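Local coordinates for protein putative nuclease YbcO (Escherichia coli K-12, PDB 3G27) that is predicted to be a nuclease of prophage origin and binds a zinc ion through four cysteines, at residues C13-C21 with F67-C76; P46-C54 with A77-W88. All coordinates share one frame; numbering follows the deposited sequence. Where two conformers were deposited one is given.

Overall arrangement
From the N terminus the chain first runs through the loop 13-21, which supplies two zinc cysteines and two carbonyl ligands of the calcium ion. It then forms the antiparallel pair of strands 29-32 and 50-53, the short helix 55-61 and finally the long helix 70-90. Contact 1 brings the loop 13-21 back against the start of that last helix, and contact 2 lays strand 50-53 across its later turns. The two closures cross, since their segments alternate along the chain. They also meet directly: Gln14 bonds to Ile52 and to Arg83, and Val15 packs on Thr51. Zinc joins both through Cys13, Cys21 and Cys54, with Cys57 as the fourth ligand.

Contact 1: residues C13-C21 with F67-C76; sequences CQVRIPGVC and FVDAGYAKEC. With ZN (zinc ion), chain B; CA (calcium ion), chain C.
Ile17 is the central side chain here, and its two branches part over residues 67-76. Its CG1 lies anti to the carbonyl carbon (chi1 -62°) and meets Cys76 CB at 3.8 Å, while CD1 carries on toward Ala73. The other branch, CG2, approaches Val68 CG1 to 3.8 Å, with Tyr72 CE2 on its flank. One isoleucine thus spans the turn that leads into helix 70-90 and the first two turns of the helix itself. Val15 adds a second hold on the same cysteine, its CG1 lying 3.8 Å from Cys76 CB. At the far end of the loop, Val20 points at the residues ahead of the helix and places CG2 3.7 Å from Phe67 CB, also touching Val68 CG1.

The Tyr72 side chain extends with CG anti to its backbone N (chi1 -177°), which carries the phenol out to Pro18. Pro18 CD lies at the ring edge, near its plane, 3.1 Å from Tyr72 OH. Cys76 SG stands above one face of the same ring, toward its rim. Asp69 N-caps the helix: Tyr72 N donates to Asp69 OD2 at 2.9 Å, nearly along the C-O axis of the carboxylate.

The loop is shaped from its other side by metals. Cys13 SG and Cys21 SG bind zinc, and Arg16 N donates almost straight to the zinc-bound Cys13 SG (3.5 Å, 169°); the carbonyls of Gly19 and Cys21 hold calcium with three waters. The chemistry is therefore divided: thiolates and carbonyls fold the loop around its ions, and apolar contacts join the metal-bound loop to helix 70-90 and the residues just before it.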
ATOM      1  N   CYS A  13      -0.577  15.335   5.125  1.00 34.45           N
ATOM      2  CA  CYS A  13       0.007  14.457   4.114  1.00 32.66           C
ATOM      3  C   CYS A  13       0.463  13.177   4.781  1.00 32.16           C
ATOM      4  O   CYS A  13       1.137  13.222   5.796  1.00 30.96           O
ATOM      5  CB  CYS A  13       1.202  15.140   3.449  1.00 32.44           C
ATOM      6  SG  CYS A  13       1.949  14.240   2.092  1.00 30.09           S
ATOM      7  N   GLN A  14       0.079  12.040   4.205  1.00 31.93           N
ATOM      8  CA  GLN A  14       0.520  10.733   4.685  1.00 31.42           C
ATOM      9  C   GLN A  14       1.673  10.157   3.874  1.00 30.93           C
ATOM     10  O   GLN A  14       2.183   9.109   4.229  1.00 29.57           O
ATOM     11  CB  GLN A  14      -0.648   9.755   4.691  1.00 31.98           C
ATOM     12  CG  GLN A  14      -1.785  10.167   5.598  1.00 32.11           C
ATOM     13  CD  GLN A  14      -1.323  10.298   7.053  1.00 34.89           C
ATOM     14  OE1 GLN A  14      -0.773   9.360   7.622  1.00 36.16           O
ATOM     15  NE2 GLN A  14      -1.525  11.479   7.646  1.00 33.06           N
ATOM     16  N   VAL A  15       2.090  10.845   2.805  1.00 31.31           N
ATOM     17  CA  VAL A  15       3.168  10.346   1.919  1.00 31.58           C
ATOM     18  C   VAL A  15       4.506  10.815   2.492  1.00 32.35           C
ATOM     19  O   VAL A  15       5.420  10.024   2.704  1.00 33.07           O
ATOM     20  CB  VAL A  15       3.034  10.868   0.464  1.00 31.05           C
ATOM     21  CG1 VAL A  15       4.221  10.430  -0.366  1.00 31.16           C
ATOM     22  CG2 VAL A  15       1.752  10.407  -0.182  1.00 30.33           C
ATOM     23  N   ARG A  16       4.611  12.119   2.721  0.50 32.30           N
ATOM     24  CA  ARG A  16       5.754  12.714   3.415  0.50 32.95           C
ATOM     25  C   ARG A  16       7.130  12.323   2.869  0.50 32.78           C
ATOM     26  O   ARG A  16       8.000  11.898   3.635  0.50 32.80           O
ATOM     27  CB  ARG A  16       5.683  12.375   4.909  0.50 33.18           C
ATOM     28  CG  ARG A  16       4.253  12.300   5.458  0.50 34.96           C
ATOM     29  CD  ARG A  16       4.226  12.495   6.966  0.50 38.41           C
ATOM     30  NE  ARG A  16       3.070  11.872   7.606  0.50 40.82           N
ATOM     31  CZ  ARG A  16       3.121  10.709   8.240  0.50 43.31           C
ATOM     32  NH1 ARG A  16       2.030  10.210   8.808  0.50 44.79           N
ATOM     33  NH2 ARG A  16       4.270  10.046   8.310  0.50 44.83           N
ATOM     34  N   ILE A  17       7.342  12.488   1.562  1.00 32.48           N
ATOM     35  CA  ILE A  17       8.659  12.272   0.983  1.00 31.95           C
ATOM     36  C   ILE A  17       9.561  13.386   1.519  1.00 31.07           C
ATOM     37  O   ILE A  17       9.255  14.586   1.370  1.00 31.87           O
ATOM     38  CB  ILE A  17       8.657  12.299  -0.559  1.00 31.85           C
ATOM     39  CG1 ILE A  17       7.773  11.184  -1.111  1.00 32.96           C
ATOM     40  CG2 ILE A  17      10.088  12.155  -1.065  1.00 31.53           C
ATOM     41  CD1 ILE A  17       7.447  11.281  -2.575  1.00 30.28           C
ATOM     42  N   PRO A  18      10.669  13.014   2.159  1.00 30.42           N
ATOM     43  CA  PRO A  18      11.514  14.072   2.680  1.00 30.14           C
ATOM     44  C   PRO A  18      11.937  15.080   1.623  1.00 29.70           C
ATOM     45  O   PRO A  18      12.228  14.707   0.504  1.00 29.27           O
ATOM     46  CB  PRO A  18      12.729  13.312   3.218  1.00 30.51           C
ATOM     47  CG  PRO A  18      12.178  11.958   3.583  1.00 29.83           C
ATOM     48  CD  PRO A  18      11.173  11.673   2.537  1.00 30.29           C
ATOM     49  N   GLY A  19      11.954  16.357   1.995  1.00 29.06           N
ATOM     50  CA  GLY A  19      12.375  17.418   1.096  1.00 28.83           C
ATOM     51  C   GLY A  19      11.220  17.830   0.222  1.00 28.75           C
ATOM     52  O   GLY A  19      10.761  18.981   0.269  1.00 28.83           O
ATOM     53  N   VAL A  20      10.735  16.864  -0.544  1.00 28.56           N
ATOM     54  CA  VAL A  20       9.615  17.060  -1.451  1.00 28.78           C
ATOM     55  C   VAL A  20       8.326  17.545  -0.745  1.00 28.84           C
ATOM     56  O   VAL A  20       7.650  18.476  -1.209  1.00 30.41           O
ATOM     57  CB  VAL A  20       9.349  15.735  -2.296  1.00 28.77           C
ATOM     58  CG1 VAL A  20       8.085  15.864  -3.086  1.00 26.85           C
ATOM     59  CG2 VAL A  20      10.537  15.385  -3.179  1.00 26.36           C
ATOM     60  N   CYS A  21       7.995  16.921   0.371  1.00 28.61           N
ATOM     61  CA  CYS A  21       6.803  17.279   1.113  1.00 28.75           C
ATOM     62  C   CYS A  21       6.816  18.751   1.426  1.00 28.41           C
ATOM     63  O   CYS A  21       7.851  19.299   1.826  1.00 29.37           O
ATOM     64  CB  CYS A  21       6.703  16.492   2.430  1.00 28.16           C
ATOM     65  SG  CYS A  21       4.969  16.390   3.149  1.00 30.33           S
ATOM     66  N   PHE A  67      12.007  14.259  -8.299  1.00 26.65           N
ATOM     67  CA  PHE A  67      13.043  14.650  -7.360  1.00 26.61           C
ATOM     68  C   PHE A  67      13.683  13.453  -6.702  1.00 27.41           C
ATOM     69  O   PHE A  67      14.859  13.473  -6.429  1.00 27.58           O
ATOM     70  CB  PHE A  67      12.473  15.568  -6.282  1.00 26.74           C
ATOM     71  CG  PHE A  67      12.058  16.900  -6.792  1.00 24.45           C
ATOM     72  CD1 PHE A  67      13.003  17.774  -7.323  1.00 23.80           C
ATOM     73  CD2 PHE A  67      10.756  17.304  -6.693  1.00 23.26           C
ATOM     74  CE1 PHE A  67      12.655  19.018  -7.797  1.00 23.47           C
ATOM     75  CE2 PHE A  67      10.367  18.564  -7.177  1.00 24.91           C
ATOM     76  CZ  PHE A  67      11.325  19.422  -7.732  1.00 25.59           C
ATOM     77  N   VAL A  68      12.912  12.412  -6.426  1.00 28.33           N
ATOM     78  CA  VAL A  68      13.473  11.212  -5.857  1.00 28.66           C
ATOM     79  C   VAL A  68      13.282  10.013  -6.780  1.00 30.41           C
ATOM     80  O   VAL A  68      12.503  10.040  -7.740  1.00 30.84           O
ATOM     81  CB  VAL A  68      12.869  10.893  -4.455  1.00 29.16           C
ATOM     82  CG1 VAL A  68      12.925  12.140  -3.549  1.00 27.31           C
ATOM     83  CG2 VAL A  68      11.448  10.370  -4.569  1.00 26.67           C
ATOM     84  N   ASP A  69      14.042   8.976  -6.466  1.00 30.62           N
ATOM     85  CA  ASP A  69      13.947   7.662  -7.079  1.00 31.45           C
ATOM     86  C   ASP A  69      12.485   7.127  -7.126  1.00 30.38           C
ATOM     87  O   ASP A  69      11.752   7.262  -6.172  1.00 30.42           O
ATOM     88  CB  ASP A  69      14.927   6.786  -6.274  1.00 32.26           C
ATOM     89  CG  ASP A  69      14.837   5.330  -6.584  1.00 35.39           C
ATOM     90  OD1 ASP A  69      15.763   4.811  -7.252  1.00 40.46           O
ATOM     91  OD2 ASP A  69      13.870   4.693  -6.095  1.00 41.16           O
ATOM     92  N   ALA A  70      12.071   6.546  -8.256  1.00 29.99           N
ATOM     93  CA  ALA A  70      10.688   6.112  -8.460  1.00 29.39           C
ATOM     94  C   ALA A  70      10.259   4.979  -7.542  1.00 29.29           C
ATOM     95  O   ALA A  70       9.096   4.868  -7.187  1.00 29.03           O
ATOM     96  CB  ALA A  70      10.483   5.663  -9.891  1.00 30.39           C
ATOM     97  N   GLY A  71      11.192   4.103  -7.198  1.00 29.01           N
ATOM     98  CA  GLY A  71      10.916   3.049  -6.218  1.00 29.03           C
ATOM     99  C   GLY A  71      10.639   3.610  -4.833  1.00 28.65           C
ATOM    100  O   GLY A  71       9.699   3.213  -4.162  1.00 28.68           O
ATOM    101  N   TYR A  72      11.439   4.574  -4.429  1.00 29.08           N
ATOM    102  CA  TYR A  72      11.226   5.249  -3.146  1.00 29.80           C
ATOM    103  C   TYR A  72       9.917   6.055  -3.112  1.00 28.85           C
ATOM    104  O   TYR A  72       9.136   5.967  -2.171  1.00 30.06           O
ATOM    105  CB  TYR A  72      12.427   6.128  -2.845  1.00 30.26           C
ATOM    106  CG  TYR A  72      12.356   6.816  -1.517  1.00 31.97           C
ATOM    107  CD1 TYR A  72      12.342   6.085  -0.347  1.00 33.81           C
ATOM    108  CD2 TYR A  72      12.312   8.197  -1.439  1.00 33.99           C
ATOM    109  CE1 TYR A  72      12.290   6.714   0.871  1.00 36.99           C
ATOM    110  CE2 TYR A  72      12.266   8.850  -0.217  1.00 35.33           C
ATOM    111  CZ  TYR A  72      12.250   8.108   0.931  1.00 37.04           C
ATOM    112  OH  TYR A  72      12.206   8.735   2.157  1.00 36.31           O
ATOM    113  N   ALA A  73       9.661   6.829  -4.143  1.00 28.80           N
ATOM    114  CA  ALA A  73       8.381   7.513  -4.269  1.00 28.11           C
ATOM    115  C   ALA A  73       7.222   6.536  -4.127  1.00 28.48           C
ATOM    116  O   ALA A  73       6.256   6.821  -3.436  1.00 28.64           O
ATOM    117  CB  ALA A  73       8.302   8.196  -5.603  1.00 28.18           C
ATOM    118  N   LYS A  74       7.328   5.380  -4.786  1.00 29.63           N
ATOM    119  CA  LYS A  74       6.260   4.373  -4.776  1.00 29.79           C
ATOM    120  C   LYS A  74       6.081   3.827  -3.398  1.00 29.95           C
ATOM    121  O   LYS A  74       4.979   3.709  -2.905  1.00 30.15           O
ATOM    122  CB  LYS A  74       6.538   3.196  -5.728  1.00 29.47           C
ATOM    123  N   GLU A  75       7.181   3.446  -2.790  1.00 30.82           N
ATOM    124  CA  GLU A  75       7.155   3.029  -1.416  1.00 31.15           C
ATOM    125  C   GLU A  75       6.429   4.032  -0.501  1.00 30.58           C
ATOM    126  O   GLU A  75       5.515   3.658   0.228  1.00 29.43           O
ATOM    127  CB  GLU A  75       8.572   2.832  -0.971  1.00 31.84           C
ATOM    128  CG  GLU A  75       8.687   2.598   0.457  1.00 34.97           C
ATOM    129  CD  GLU A  75       9.980   1.952   0.828  1.00 38.15           C
ATOM    130  OE1 GLU A  75      10.957   1.948   0.018  1.00 41.78           O
ATOM    131  OE2 GLU A  75       9.988   1.430   1.954  1.00 42.04           O
ATOM    132  N   CYS A  76       6.802   5.308  -0.576  1.00 30.40           N
ATOM    133  CA  CYS A  76       6.139   6.348   0.225  1.00 29.70           C
ATOM    134  C   CYS A  76       4.660   6.514  -0.093  1.00 29.16           C
ATOM    135  O   CYS A  76       3.848   6.690   0.798  1.00 28.17           O
ATOM    136  CB  CYS A  76       6.850   7.679   0.018  1.00 30.32           C
ATOM    137  SG  CYS A  76       8.547   7.640   0.674  1.00 32.84           S
TER
HETATM  138 ZN    ZN B  97       3.723  15.636   1.328  1.00 38.54          ZN
HETATM  139 CA    CA C  98       9.726  20.836   1.385  1.00 38.85          CA
HETATM  140  O   HOH W   1       8.104  21.026  -0.604  1.00 30.91           O
HETATM  141  O   HOH W   2       8.583  21.870   3.186  1.00 26.03           O
HETATM  142  O   HOH W   3      10.254  19.161   3.333  1.00 29.39           O

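Contact 2: residues P46-C54 with A77-W88; sequences PDLIATIAC and ALEGMARTQVIW. With ZN (zinc ion), chain B.
Thr84 reaches from helix 70-90 to the edge of strand 50-53. From CB, which lies 4.1 Å from Ala50 O, its two branches diverge. The methyl CG2, anti to the backbone N, rests on Ile52 CG1. The hydroxyl OG1 turns beside its own backbone N (chi1 -55°), where it accepts from Ile52 N at 3.2 Å in a nearly straight bond (166°). The same OG1 donates to Gly80 O at 2.7 Å, one turn back. Gly80 O also receives Thr84 N, and the two donors come from opposite faces of its carbonyl plane. Backbones come close here, Thr51 CA lying 4.2 Å from Met81 CA.

The strand crosses the helix at 92°, their axes 6.4 Å apart. Gln85 NE2 donates to Leu48 O at 2.9 Å from above the carbonyl plane, and also bonds to Gln85 OE1 of the second subunit. Leu48 O takes a weak bond from Ala50 N too, closing an inverse gamma turn centred on Ile49. Selenomethionine Met81 lays CG near Ala50 O and bends at its end, with SE beside Ile49 CG2. On the other flank Ile52 CD1 meets Ile87 CD1 (3.8 Å) and Trp88 CH2.

Helix side chains thus bond strand-side backbone, a hydroxyl at Ile52 N and an amide at Leu48 O. They join strand 50-53, paired with strand 29-32 and its predicted proton acceptor His32, to a helix that meets the second subunit.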
ATOM      1  N   PRO A  46     -10.260   3.358  -7.937  1.00 43.40           N
ATOM      2  CA  PRO A  46     -11.114   3.526  -6.767  1.00 42.43           C
ATOM      3  C   PRO A  46     -10.442   4.404  -5.723  1.00 41.07           C
ATOM      4  O   PRO A  46      -9.222   4.423  -5.651  1.00 40.87           O
ATOM      5  CB  PRO A  46     -11.306   2.092  -6.260  1.00 42.57           C
ATOM      6  CG  PRO A  46     -10.226   1.267  -6.926  1.00 42.70           C
ATOM      7  CD  PRO A  46      -9.427   2.150  -7.831  1.00 43.18           C
ATOM      8  N   ASP A  47     -11.247   5.142  -4.956  1.00 40.04           N
ATOM      9  CA  ASP A  47     -10.764   6.109  -3.946  1.00 39.20           C
ATOM     10  C   ASP A  47     -10.137   5.434  -2.725  1.00 38.18           C
ATOM     11  O   ASP A  47      -9.366   6.068  -1.995  1.00 38.86           O
ATOM     12  CB  ASP A  47     -11.901   7.013  -3.455  1.00 39.18           C
ATOM     13  CG  ASP A  47     -12.421   7.970  -4.531  1.00 40.55           C
ATOM     14  OD1 ASP A  47     -11.730   8.229  -5.549  1.00 41.89           O
ATOM     15  OD2 ASP A  47     -13.552   8.475  -4.345  1.00 42.83           O
ATOM     16  N   LEU A  48     -10.500   4.169  -2.490  1.00 36.49           N
ATOM     17  CA  LEU A  48      -9.848   3.336  -1.490  1.00 34.97           C
ATOM     18  C   LEU A  48      -8.357   3.240  -1.800  1.00 33.65           C
ATOM     19  O   LEU A  48      -7.526   3.396  -0.919  1.00 33.53           O
ATOM     20  CB  LEU A  48     -10.498   1.936  -1.461  1.00 34.83           C
ATOM     21  CG  LEU A  48      -9.983   0.957  -0.401  1.00 34.88           C
ATOM     22  CD1 LEU A  48     -10.390   1.429   1.012  1.00 34.53           C
ATOM     23  CD2 LEU A  48     -10.412  -0.503  -0.674  1.00 33.47           C
ATOM     24  N   ILE A  49      -8.033   3.019  -3.068  1.00 32.39           N
ATOM     25  CA  ILE A  49      -6.657   2.832  -3.508  1.00 31.59           C
ATOM     26  C   ILE A  49      -6.042   4.213  -3.789  1.00 31.05           C
ATOM     27  O   ILE A  49      -5.695   4.568  -4.917  1.00 30.19           O
ATOM     28  CB  ILE A  49      -6.580   1.859  -4.719  1.00 31.32           C
ATOM     29  CG1 ILE A  49      -6.941   0.421  -4.305  1.00 31.73           C
ATOM     30  CG2 ILE A  49      -5.159   1.802  -5.277  1.00 30.46           C
ATOM     31  CD1 ILE A  49      -8.257   0.229  -3.675  1.00 31.47           C
ATOM     32  N   ALA A  50      -5.920   4.981  -2.714  1.00 30.84           N
ATOM     33  CA  ALA A  50      -5.490   6.376  -2.770  1.00 30.96           C
ATOM     34  C   ALA A  50      -4.887   6.770  -1.413  1.00 30.61           C
ATOM     35  O   ALA A  50      -5.126   6.099  -0.398  1.00 30.50           O
ATOM     36  CB  ALA A  50      -6.666   7.294  -3.123  1.00 30.08           C
ATOM     37  N   THR A  51      -4.085   7.831  -1.432  1.00 30.24           N
ATOM     38  CA  THR A  51      -3.493   8.416  -0.229  1.00 29.82           C
ATOM     39  C   THR A  51      -3.769   9.913  -0.160  1.00 29.47           C
ATOM     40  O   THR A  51      -3.924  10.565  -1.179  1.00 29.49           O
ATOM     41  CB  THR A  51      -1.960   8.184  -0.181  1.00 30.31           C
ATOM     42  OG1 THR A  51      -1.443   8.663   1.070  1.00 29.29           O
ATOM     43  CG2 THR A  51      -1.230   8.864  -1.375  1.00 28.46           C
ATOM     44  N   ILE A  52      -3.842  10.440   1.069  1.00 29.38           N
ATOM     45  CA  ILE A  52      -3.841  11.877   1.333  1.00 28.48           C
ATOM     46  C   ILE A  52      -2.421  12.303   0.990  1.00 27.90           C
ATOM     47  O   ILE A  52      -1.453  11.698   1.466  1.00 26.57           O
ATOM     48  CB  ILE A  52      -4.099  12.219   2.848  1.00 28.72           C
ATOM     49  CG1 ILE A  52      -5.388  11.555   3.397  1.00 29.42           C
ATOM     50  CG2 ILE A  52      -4.203  13.690   3.051  1.00 29.32           C
ATOM     51  CD1 ILE A  52      -5.447  11.499   4.937  1.00 26.64           C
ATOM     52  N   ALA A  53      -2.290  13.321   0.162  1.00 27.73           N
ATOM     53  CA  ALA A  53      -0.989  13.778  -0.261  1.00 27.96           C
ATOM     54  C   ALA A  53      -1.075  15.279  -0.421  1.00 28.02           C
ATOM     55  O   ALA A  53      -2.064  15.775  -0.940  1.00 27.94           O
ATOM     56  CB  ALA A  53      -0.608  13.101  -1.596  1.00 27.89           C
ATOM     57  N   CYS A  54      -0.051  15.988   0.052  1.00 28.61           N
ATOM     58  CA  CYS A  54       0.132  17.416  -0.219  1.00 28.85           C
ATOM     59  C   CYS A  54       0.462  17.596  -1.679  1.00 28.81           C
ATOM     60  O   CYS A  54       0.804  16.636  -2.349  1.00 30.11           O
ATOM     61  CB  CYS A  54       1.272  18.002   0.599  1.00 29.22           C
ATOM     62  SG  CYS A  54       2.960  17.464   0.086  1.00 29.65           S
ATOM     63  N   ALA A  77       4.312   6.435  -1.371  1.00 29.29           N
ATOM     64  CA  ALA A  77       2.916   6.557  -1.823  1.00 29.31           C
ATOM     65  C   ALA A  77       2.020   5.483  -1.158  1.00 29.68           C
ATOM     66  O   ALA A  77       0.912   5.757  -0.642  1.00 30.21           O
ATOM     67  CB  ALA A  77       2.869   6.425  -3.358  1.00 28.84           C
ATOM     68  N   LEU A  78       2.520   4.251  -1.197  1.00 29.29           N
ATOM     69  CA  LEU A  78       1.758   3.087  -0.780  1.00 29.19           C
ATOM     70  C   LEU A  78       1.689   3.021   0.740  1.00 29.14           C
ATOM     71  O   LEU A  78       0.632   2.714   1.316  1.00 29.11           O
ATOM     72  CB  LEU A  78       2.383   1.840  -1.389  1.00 28.68           C
ATOM     73  CG  LEU A  78       2.120   1.546  -2.878  1.00 27.21           C
ATOM     74  CD1 LEU A  78       2.963   0.391  -3.337  1.00 22.83           C
ATOM     75  CD2 LEU A  78       0.661   1.233  -3.090  1.00 26.82           C
ATOM     76  N   GLU A  79       2.804   3.358   1.387  1.00 30.07           N
ATOM     77  CA  GLU A  79       2.833   3.600   2.845  1.00 30.81           C
ATOM     78  C   GLU A  79       1.792   4.658   3.242  1.00 29.61           C
ATOM     79  O   GLU A  79       1.089   4.492   4.233  1.00 28.90           O
ATOM     80  CB  GLU A  79       4.218   4.067   3.280  1.00 32.08           C
ATOM     81  CG  GLU A  79       4.783   3.386   4.490  1.00 37.06           C
ATOM     82  CD  GLU A  79       6.308   3.442   4.492  1.00 42.90           C
ATOM     83  OE1 GLU A  79       6.948   2.430   4.875  1.00 47.74           O
ATOM     84  OE2 GLU A  79       6.861   4.491   4.084  1.00 47.39           O
ATOM     85  N   GLY A  80       1.693   5.716   2.447  1.00 28.24           N
ATOM     86  CA  GLY A  80       0.703   6.754   2.627  1.00 28.67           C
ATOM     87  C   GLY A  80      -0.703   6.249   2.462  1.00 29.15           C
ATOM     88  O   GLY A  80      -1.590   6.625   3.223  1.00 29.87           O
HETATM   89  N   MSE A  81      -0.912   5.378   1.471  1.00 29.80           N
HETATM   90  CA  MSE A  81      -2.202   4.727   1.254  1.00 29.79           C
HETATM   91  C   MSE A  81      -2.651   3.923   2.488  1.00 29.18           C
HETATM   92  O   MSE A  81      -3.800   4.014   2.910  1.00 28.45           O
HETATM   93  CB  MSE A  81      -2.137   3.803   0.028  1.00 30.37           C
HETATM   94  CG  MSE A  81      -3.427   3.010  -0.197  1.00 31.93           C
HETATM   95 SE   MSE A  81      -3.305   1.794  -1.714  1.00 39.09          SE
HETATM   96  CE  MSE A  81      -2.222   0.408  -0.897  1.00 30.19           C
ATOM     97  N   ALA A  82      -1.736   3.139   3.049  1.00 28.88           N
ATOM     98  CA  ALA A  82      -2.026   2.306   4.223  1.00 28.89           C
ATOM     99  C   ALA A  82      -2.359   3.165   5.450  1.00 28.91           C
ATOM    100  O   ALA A  82      -3.302   2.899   6.177  1.00 29.08           O
ATOM    101  CB  ALA A  82      -0.855   1.377   4.507  1.00 28.13           C
ATOM    102  N   ARG A  83      -1.587   4.215   5.666  1.00 29.82           N
ATOM    103  CA  ARG A  83      -1.885   5.200   6.720  1.00 29.89           C
ATOM    104  C   ARG A  83      -3.248   5.890   6.553  1.00 29.29           C
ATOM    105  O   ARG A  83      -4.007   6.000   7.512  1.00 29.55           O
ATOM    106  CB  ARG A  83      -0.798   6.243   6.751  1.00 30.66           C
ATOM    107  CG  ARG A  83       0.565   5.691   7.097  1.00 34.46           C
ATOM    108  CD  ARG A  83       1.568   6.828   7.269  1.00 40.35           C
ATOM    109  NE  ARG A  83       2.923   6.298   7.307  1.00 43.82           N
ATOM    110  CZ  ARG A  83       3.946   6.721   6.565  1.00 47.66           C
ATOM    111  NH1 ARG A  83       3.823   7.723   5.694  1.00 47.87           N
ATOM    112  NH2 ARG A  83       5.128   6.123   6.706  1.00 50.58           N
ATOM    113  N   THR A  84      -3.548   6.327   5.337  1.00 28.63           N
ATOM    114  CA  THR A  84      -4.857   6.884   4.975  1.00 28.08           C
ATOM    115  C   THR A  84      -6.030   5.958   5.238  1.00 28.84           C
ATOM    116  O   THR A  84      -7.027   6.371   5.814  1.00 28.84           O
ATOM    117  CB  THR A  84      -4.872   7.247   3.500  1.00 27.85           C
ATOM    118  OG1 THR A  84      -3.769   8.134   3.238  1.00 26.57           O
ATOM    119  CG2 THR A  84      -6.189   7.896   3.098  1.00 25.37           C
ATOM    120  N   GLN A  85      -5.925   4.712   4.800  1.00 29.60           N
ATOM    121  CA  GLN A  85      -6.965   3.716   5.060  1.00 30.11           C
ATOM    122  C   GLN A  85      -7.086   3.487   6.546  1.00 30.33           C
ATOM    123  O   GLN A  85      -8.183   3.316   7.064  1.00 29.98           O
ATOM    124  CB  GLN A  85      -6.667   2.404   4.330  1.00 30.29           C
ATOM    125  CG  GLN A  85      -6.717   2.528   2.775  1.00 30.85           C
ATOM    126  CD  GLN A  85      -6.283   1.261   2.046  1.00 31.02           C
ATOM    127  OE1 GLN A  85      -6.032   0.224   2.661  1.00 34.12           O
ATOM    128  NE2 GLN A  85      -6.238   1.330   0.732  1.00 31.03           N
ATOM    129  N   VAL A  86      -5.962   3.512   7.250  1.00 31.09           N
ATOM    130  CA  VAL A  86      -6.006   3.354   8.690  1.00 31.85           C
ATOM    131  C   VAL A  86      -6.726   4.542   9.347  1.00 32.85           C
ATOM    132  O   VAL A  86      -7.480   4.360  10.296  1.00 32.70           O
ATOM    133  CB  VAL A  86      -4.613   3.191   9.309  1.00 32.07           C
ATOM    134  CG1 VAL A  86      -4.682   3.488  10.820  1.00 31.82           C
ATOM    135  CG2 VAL A  86      -4.058   1.795   9.041  1.00 30.54           C
ATOM    136  N   ILE A  87      -6.494   5.744   8.835  1.00 33.43           N
ATOM    137  CA  ILE A  87      -7.256   6.922   9.268  1.00 34.47           C
ATOM    138  C   ILE A  87      -8.765   6.745   9.010  1.00 36.07           C
ATOM    139  O   ILE A  87      -9.581   7.026   9.896  1.00 35.34           O
ATOM    140  CB  ILE A  87      -6.784   8.191   8.552  1.00 33.99           C
ATOM    141  CG1 ILE A  87      -5.423   8.631   9.075  1.00 32.93           C
ATOM    142  CG2 ILE A  87      -7.795   9.296   8.706  1.00 34.95           C
ATOM    143  CD1 ILE A  87      -4.780   9.711   8.204  1.00 32.76           C
ATOM    144  N   TRP A  88      -9.122   6.285   7.803  1.00 37.80           N
ATOM    145  CA  TRP A  88     -10.527   6.055   7.427  1.00 39.58           C
ATOM    146  C   TRP A  88     -11.194   5.066   8.352  1.00 41.36           C
ATOM    147  O   TRP A  88     -12.375   5.198   8.671  1.00 41.02           O
ATOM    148  CB  TRP A  88     -10.654   5.494   6.006  1.00 39.56           C
ATOM    149  CG  TRP A  88     -10.187   6.364   4.894  1.00 41.16           C
ATOM    150  CD1 TRP A  88      -9.892   5.964   3.621  1.00 42.36           C
ATOM    151  CD2 TRP A  88      -9.949   7.779   4.930  1.00 43.10           C
ATOM    152  NE1 TRP A  88      -9.492   7.033   2.862  1.00 42.91           N
ATOM    153  CE2 TRP A  88      -9.514   8.159   3.640  1.00 43.49           C
ATOM    154  CE3 TRP A  88     -10.059   8.764   5.925  1.00 43.64           C
ATOM    155  CZ2 TRP A  88      -9.189   9.481   3.320  1.00 43.76           C
ATOM    156  CZ3 TRP A  88      -9.723  10.081   5.601  1.00 43.70           C
ATOM    157  CH2 TRP A  88      -9.300  10.424   4.309  1.00 43.77           C
TER
HETATM  158 ZN    ZN B  97       3.723  15.636   1.328  1.00 38.54          ZN